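Local coordinates for protein citryl-spermidine/3,4-dihydroxybenzoyl-citryl-spermidine:spermidine ligase (PDB 3TO3) that catalyses ATP-dependent condensation of spermidine with citryl-spermidine intermediates in the biosynthesis of petrobactin, a siderophore for iron acquisition and virulence in Bacillus anthracis, at residues P424-V429 against I560-P565; M507-L512 against V588-Y593. All coordinates share one frame; numbering follows the deposited sequence. Where two conformers were deposited one is given.

Contact 1. Residues P424-V429 against I560-P565; sequences PVIHLV and IQLYTP
Val429 and Ile560 meet methyl to methyl, and Ile426, three residues earlier and about one turn back on the helix, pairs with Leu562. These two pairs make up the whole of the contact, which is purely apolar and buries 126 Å² in total. The nearer approach is Val429 CG1 to Ile560 CD1, 3.5 Å, which is snug for two methyl groups. In Val429 the branch anti to the backbone N (chi1 161°) is the one on the side facing Ile560. Ile560 reaches it with the far end of its longer branch: CG1 is anti to the carbonyl carbon, beside the backbone N, and the chain runs on extended (chi2 -166°), carrying CD1 to Val429.

Ile426 works differently. Its short branch does the touching, CG2 lying 4.1 Å from Leu562 CD1, while the CG1-CD1 arm leaves on the other side of CB. Leu562 holds CG beside its own backbone N, and an extended second torsion puts CD1 at the end facing Ile426. In both pairs the side chains run at a slant to one another, and their backbones stay well apart: the CA atoms of Ile426 and Leu562 are 9.9 Å from each other, those of Val429 and Ile560 9.1 Å.

The loop side owes its shape to Gln561, whose positive phi of 58° ends the helical run and starts a type I beta turn to Thr564, closed by Thr564 N to Gln561 O at 3.3 Å. Ile560 and Leu562 flank Gln561, Leu562 being the turn's second residue, and both send their CB toward helix 410-432.

Two further helices touch the contact. Val508 of helix 502-528 meets both Val429 and Leu562; from helix 532-547, Ile543 and Phe547 cover Ile426, and Val540 and Ile543 meet Tyr563.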
loop_
_atom_site.group_PDB
_atom_site.type_symbol
_atom_site.label_atom_id
_atom_site.label_comp_id
_atom_site.label_asym_id
_atom_site.label_seq_id
_atom_site.Cartn_x
_atom_site.Cartn_y
_atom_site.Cartn_z
ATOM N N PRO B 424 24.550 33.915 8.190
ATOM C CA PRO B 424 25.503 32.876 8.601
ATOM C C PRO B 424 25.445 31.661 7.694
ATOM O O PRO B 424 26.462 31.023 7.494
ATOM C CB PRO B 424 25.056 32.505 10.017
ATOM C CG PRO B 424 24.223 33.670 10.468
ATOM C CD PRO B 424 23.528 34.147 9.224
ATOM N N VAL B 425 24.276 31.338 7.159
ATOM C CA VAL B 425 24.204 30.267 6.191
ATOM C C VAL B 425 25.047 30.609 4.968
ATOM O O VAL B 425 25.805 29.771 4.487
ATOM C CB VAL B 425 22.753 29.988 5.731
ATOM C CG1 VAL B 425 22.754 28.883 4.707
ATOM C CG2 VAL B 425 21.848 29.623 6.920
ATOM N N ILE B 426 24.927 31.841 4.471
ATOM C CA ILE B 426 25.666 32.260 3.272
ATOM C C ILE B 426 27.158 32.341 3.592
ATOM O O ILE B 426 28.016 31.956 2.781
ATOM C CB ILE B 426 25.132 33.621 2.720
ATOM C CG1 ILE B 426 23.686 33.452 2.267
ATOM C CG2 ILE B 426 25.960 34.117 1.557
ATOM C CD1 ILE B 426 23.004 34.741 1.825
ATOM N N HIS B 427 27.462 32.835 4.795
ATOM C CA HIS B 427 28.833 32.841 5.264
ATOM C C HIS B 427 29.487 31.450 5.226
ATOM O O HIS B 427 30.619 31.317 4.778
ATOM C CB HIS B 427 28.922 33.416 6.665
ATOM C CG HIS B 427 30.322 33.601 7.136
ATOM N ND1 HIS B 427 31.047 34.744 6.875
ATOM C CD2 HIS B 427 31.139 32.785 7.845
ATOM C CE1 HIS B 427 32.258 34.626 7.406
ATOM N NE2 HIS B 427 32.335 33.451 8.006
ATOM N N LEU B 428 28.774 30.433 5.724
ATOM C CA LEU B 428 29.212 29.041 5.675
ATOM C C LEU B 428 29.547 28.619 4.250
ATOM O O LEU B 428 30.552 27.950 4.008
ATOM C CB LEU B 428 28.105 28.123 6.207
ATOM C CG LEU B 428 28.106 27.889 7.709
ATOM C CD1 LEU B 428 26.916 27.067 8.151
ATOM C CD2 LEU B 428 29.417 27.195 8.100
ATOM N N VAL B 429 28.689 28.990 3.305
ATOM C CA VAL B 429 28.917 28.659 1.907
ATOM C C VAL B 429 30.197 29.309 1.382
ATOM O O VAL B 429 31.056 28.637 0.806
ATOM C CB VAL B 429 27.727 29.087 1.017
ATOM C CG1 VAL B 429 28.150 29.179 -0.450
ATOM C CG2 VAL B 429 26.562 28.122 1.207
ATOM N N ILE B 560 30.768 32.777 -6.833
ATOM C CA ILE B 560 29.528 32.101 -6.486
ATOM C C ILE B 560 28.320 32.686 -7.266
ATOM O O ILE B 560 27.328 31.995 -7.500
ATOM C CB ILE B 560 29.328 32.211 -4.951
ATOM C CG1 ILE B 560 30.222 31.215 -4.245
ATOM C CG2 ILE B 560 27.883 32.005 -4.503
ATOM C CD1 ILE B 560 29.832 31.047 -2.819
ATOM N N GLN B 561 28.410 33.950 -7.677
ATOM C CA GLN B 561 27.391 34.564 -8.523
ATOM C C GLN B 561 25.955 34.567 -7.950
ATOM O O GLN B 561 25.025 34.113 -8.602
ATOM C CB GLN B 561 27.381 33.860 -9.875
ATOM C CG GLN B 561 28.665 33.967 -10.643
ATOM C CD GLN B 561 28.461 34.665 -11.971
ATOM O OE1 GLN B 561 28.423 34.022 -13.028
ATOM N NE2 GLN B 561 28.310 35.988 -11.925
ATOM N N LEU B 562 25.774 35.077 -6.741
ATOM C CA LEU B 562 24.453 35.158 -6.159
ATOM C C LEU B 562 23.599 36.215 -6.837
ATOM O O LEU B 562 22.378 36.252 -6.639
ATOM C CB LEU B 562 24.567 35.500 -4.684
ATOM C CG LEU B 562 25.313 34.458 -3.880
ATOM C CD1 LEU B 562 25.181 34.821 -2.425
ATOM C CD2 LEU B 562 24.709 33.103 -4.156
ATOM N N TYR B 563 24.255 37.119 -7.561
ATOM C CA TYR B 563 23.578 38.213 -8.277
ATOM C C TYR B 563 23.319 37.879 -9.743
ATOM O O TYR B 563 22.975 38.776 -10.533
ATOM C CB TYR B 563 24.342 39.537 -8.160
ATOM C CG TYR B 563 24.590 39.967 -6.731
ATOM C CD1 TYR B 563 23.753 39.550 -5.710
ATOM C CD2 TYR B 563 25.654 40.798 -6.409
ATOM C CE1 TYR B 563 23.965 39.938 -4.399
ATOM C CE2 TYR B 563 25.875 41.202 -5.108
ATOM C CZ TYR B 563 25.027 40.773 -4.106
ATOM O OH TYR B 563 25.250 41.167 -2.805
ATOM N N THR B 564 23.587 36.638 -10.150
ATOM C CA THR B 564 23.343 36.290 -11.560
ATOM C C THR B 564 21.879 36.583 -11.924
ATOM O O THR B 564 20.962 36.451 -11.083
ATOM C CB THR B 564 23.678 34.820 -11.886
ATOM O OG1 THR B 564 23.751 34.644 -13.306
ATOM C CG2 THR B 564 22.609 33.897 -11.324
ATOM N N PRO B 565 21.660 37.022 -13.166
ATOM C CA PRO B 565 20.338 37.430 -13.661
ATOM C C PRO B 565 19.334 36.289 -13.623
ATOM O O PRO B 565 18.199 36.485 -13.195
ATOM C CB PRO B 565 20.613 37.830 -15.111
ATOM C CG PRO B 565 22.078 38.246 -15.111
ATOM C CD PRO B 565 22.738 37.309 -14.125
#

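Contact 2. Residues M507-L512 against V588-Y593; sequences MVLDAL and VPNPLY
The carboxamide of Asn590 presents one face to Leu509, whose CD1 stands over the nitrogen end, 4.1 Å from Asn590 ND2 and almost straight above it. From the opposite face comes the backbone N-H of Leu592, bound to Asn590 OD1 at 2.9 Å. That donor sits 61° out of the carbonyl plane, with an N-H...O angle of 149°, so the bond is bent and reaches OD1 from the face away from Leu509, not in the amide plane. The nitrogen end is turned to the carbonyls of Leu562 and Thr564, both of which accept from ND2. The amide is therefore covered by a methyl on one side and by a capping N-H on the other.

Leu509 contributes both of its methyls. With CG anti to the carbonyl carbon, beside the backbone N, and the second torsion extended (-175°), the fork opens toward the facing segment: CD1 goes to the amide, and CD2 to Leu592 CD1 at 4.2 Å. Its side chain stands at about a right angle to that of Asn590. The supporting helix has a wider pi-type turn here, seen in the bond from Leu512 N to Met507 O, 3.2 Å. Phe567 of strand 566-570 also touches Leu509, and Phe513 touches Leu592.

On the other segment Asn590 is the N-cap residue where strand 585-589 gives way to helix 591-600. Tyr593 N closes the first turn on Asn590 O at 3.0 Å.

Chemically the division of labour is clear. Three hydrogen bonds, from Leu592 N and to the carbonyls of Leu562 and Thr564, satisfy the buried amide, fix its rotation and identify its nitrogen end. Across the segments there is van der Waals contact alone: methyl over amide nitrogen, and methyl to methyl.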
loop_
_atom_site.group_PDB
_atom_site.type_symbol
_atom_site.label_atom_id
_atom_site.label_comp_id
_atom_site.label_asym_id
_atom_site.label_seq_id
_atom_site.Cartn_x
_atom_site.Cartn_y
_atom_site.Cartn_z
HETATM N N MSE B 507 22.244 26.072 -3.947
HETATM C CA MSE B 507 21.728 25.848 -2.598
HETATM C C MSE B 507 21.284 27.158 -1.940
HETATM O O MSE B 507 20.317 27.198 -1.163
HETATM C CB MSE B 507 22.735 25.129 -1.704
HETATM C CG MSE B 507 22.133 24.616 -0.384
HETATM SE SE MSE B 507 20.980 23.036 -0.640
HETATM C CE MSE B 507 22.394 21.665 -0.670
ATOM N N VAL B 508 21.989 28.239 -2.239
ATOM C CA VAL B 508 21.568 29.526 -1.730
ATOM C C VAL B 508 20.279 30.092 -2.420
ATOM O O VAL B 508 19.296 30.458 -1.747
ATOM C CB VAL B 508 22.727 30.540 -1.747
ATOM C CG1 VAL B 508 22.211 31.928 -1.405
ATOM C CG2 VAL B 508 23.854 30.099 -0.746
ATOM N N LEU B 509 20.295 30.161 -3.749
ATOM C CA LEU B 509 19.209 30.774 -4.490
ATOM C C LEU B 509 17.953 29.926 -4.356
ATOM O O LEU B 509 16.881 30.447 -4.039
ATOM C CB LEU B 509 19.561 30.971 -5.976
ATOM C CG LEU B 509 20.729 31.931 -6.195
ATOM C CD1 LEU B 509 20.911 32.166 -7.704
ATOM C CD2 LEU B 509 20.538 33.250 -5.431
ATOM N N ASP B 510 18.110 28.630 -4.605
ATOM C CA ASP B 510 17.012 27.675 -4.671
ATOM C C ASP B 510 16.504 27.223 -3.306
ATOM O O ASP B 510 15.322 27.228 -3.040
ATOM C CB ASP B 510 17.480 26.450 -5.466
ATOM C CG ASP B 510 16.376 25.799 -6.265
ATOM O OD1 ASP B 510 15.506 26.520 -6.769
ATOM O OD2 ASP B 510 16.392 24.560 -6.419
ATOM N N ALA B 511 17.388 26.827 -2.420
ATOM C CA ALA B 511 16.899 26.273 -1.178
ATOM C C ALA B 511 16.604 27.385 -0.154
ATOM O O ALA B 511 15.471 27.531 0.318
ATOM C CB ALA B 511 17.828 25.225 -0.638
ATOM N N LEU B 512 17.626 28.143 0.212
ATOM C CA LEU B 512 17.438 29.235 1.167
ATOM C C LEU B 512 16.372 30.263 0.749
ATOM O O LEU B 512 15.531 30.643 1.568
ATOM C CB LEU B 512 18.765 29.947 1.451
ATOM C CG LEU B 512 18.731 31.026 2.540
ATOM C CD1 LEU B 512 18.347 30.473 3.949
ATOM C CD2 LEU B 512 20.086 31.752 2.586
ATOM N N VAL B 588 14.751 30.554 -14.048
ATOM C CA VAL B 588 13.908 31.536 -13.371
ATOM C C VAL B 588 14.667 32.846 -13.167
ATOM O O VAL B 588 15.884 32.846 -13.056
ATOM C CB VAL B 588 13.428 31.013 -12.006
ATOM C CG1 VAL B 588 12.618 29.725 -12.175
ATOM C CG2 VAL B 588 14.611 30.791 -11.069
ATOM N N PRO B 589 13.952 33.976 -13.135
ATOM C CA PRO B 589 14.711 35.212 -12.923
ATOM C C PRO B 589 15.147 35.314 -11.458
ATOM O O PRO B 589 14.552 34.723 -10.542
ATOM C CB PRO B 589 13.709 36.306 -13.295
ATOM C CG PRO B 589 12.375 35.716 -12.871
ATOM C CD PRO B 589 12.497 34.209 -13.152
ATOM N N ASN B 590 16.224 36.044 -11.230
ATOM C CA ASN B 590 16.755 36.182 -9.880
ATOM C C ASN B 590 16.493 37.598 -9.332
ATOM O O ASN B 590 17.035 38.581 -9.844
ATOM C CB ASN B 590 18.239 35.855 -9.900
ATOM C CG ASN B 590 18.912 36.104 -8.569
ATOM O OD1 ASN B 590 18.250 36.273 -7.542
ATOM N ND2 ASN B 590 20.241 36.150 -8.584
ATOM N N PRO B 591 15.643 37.707 -8.304
ATOM C CA PRO B 591 15.343 39.056 -7.800
ATOM C C PRO B 591 16.581 39.725 -7.172
ATOM O O PRO B 591 16.615 40.945 -7.118
ATOM C CB PRO B 591 14.238 38.810 -6.746
ATOM C CG PRO B 591 14.552 37.397 -6.218
ATOM C CD PRO B 591 15.077 36.637 -7.442
ATOM N N LEU B 592 17.597 38.966 -6.755
ATOM C CA LEU B 592 18.790 39.633 -6.203
ATOM C C LEU B 592 19.499 40.431 -7.274
ATOM O O LEU B 592 20.171 41.403 -6.971
ATOM C CB LEU B 592 19.764 38.670 -5.576
ATOM C CG LEU B 592 19.210 37.830 -4.447
ATOM C CD1 LEU B 592 20.377 37.096 -3.796
ATOM C CD2 LEU B 592 18.578 38.757 -3.487
ATOM N N TYR B 593 19.326 40.037 -8.537
ATOM C CA TYR B 593 19.997 40.744 -9.621
ATOM C C TYR B 593 19.549 42.189 -9.778
ATOM O O TYR B 593 20.367 43.085 -9.831
ATOM C CB TYR B 593 19.779 40.031 -10.933
ATOM C CG TYR B 593 20.272 40.817 -12.107
ATOM C CD1 TYR B 593 19.387 41.418 -12.983
ATOM C CD2 TYR B 593 21.631 40.965 -12.344
ATOM C CE1 TYR B 593 19.849 42.164 -14.075
ATOM C CE2 TYR B 593 22.098 41.693 -13.431
ATOM C CZ TYR B 593 21.205 42.287 -14.293
ATOM O OH TYR B 593 21.668 43.016 -15.383
#

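Overall arrangement
The two contacts interlock along the chain: 424-429, 507-512, 560-565, then 588-593, so their segments alternate. Their centres are 9 Å apart, and they touch directly. Asn590 N meets Pro565 O at 2.8 Å, continuing the antiparallel pairing of strands 566-570 and 585-589. Helix 502-528 is shared, Val508 reaching the residues of contact 1 while Leu509 serves contact 2; helix 532-547 flanks both. Contact 1 ties the link between helix 554-560 and strand 566-570 to helix 410-432, and contact 2 ties the junction of strand 585-589 and helix 591-600 to helix 502-528, away from the ATP and magnesium sites and without involving the other subunit.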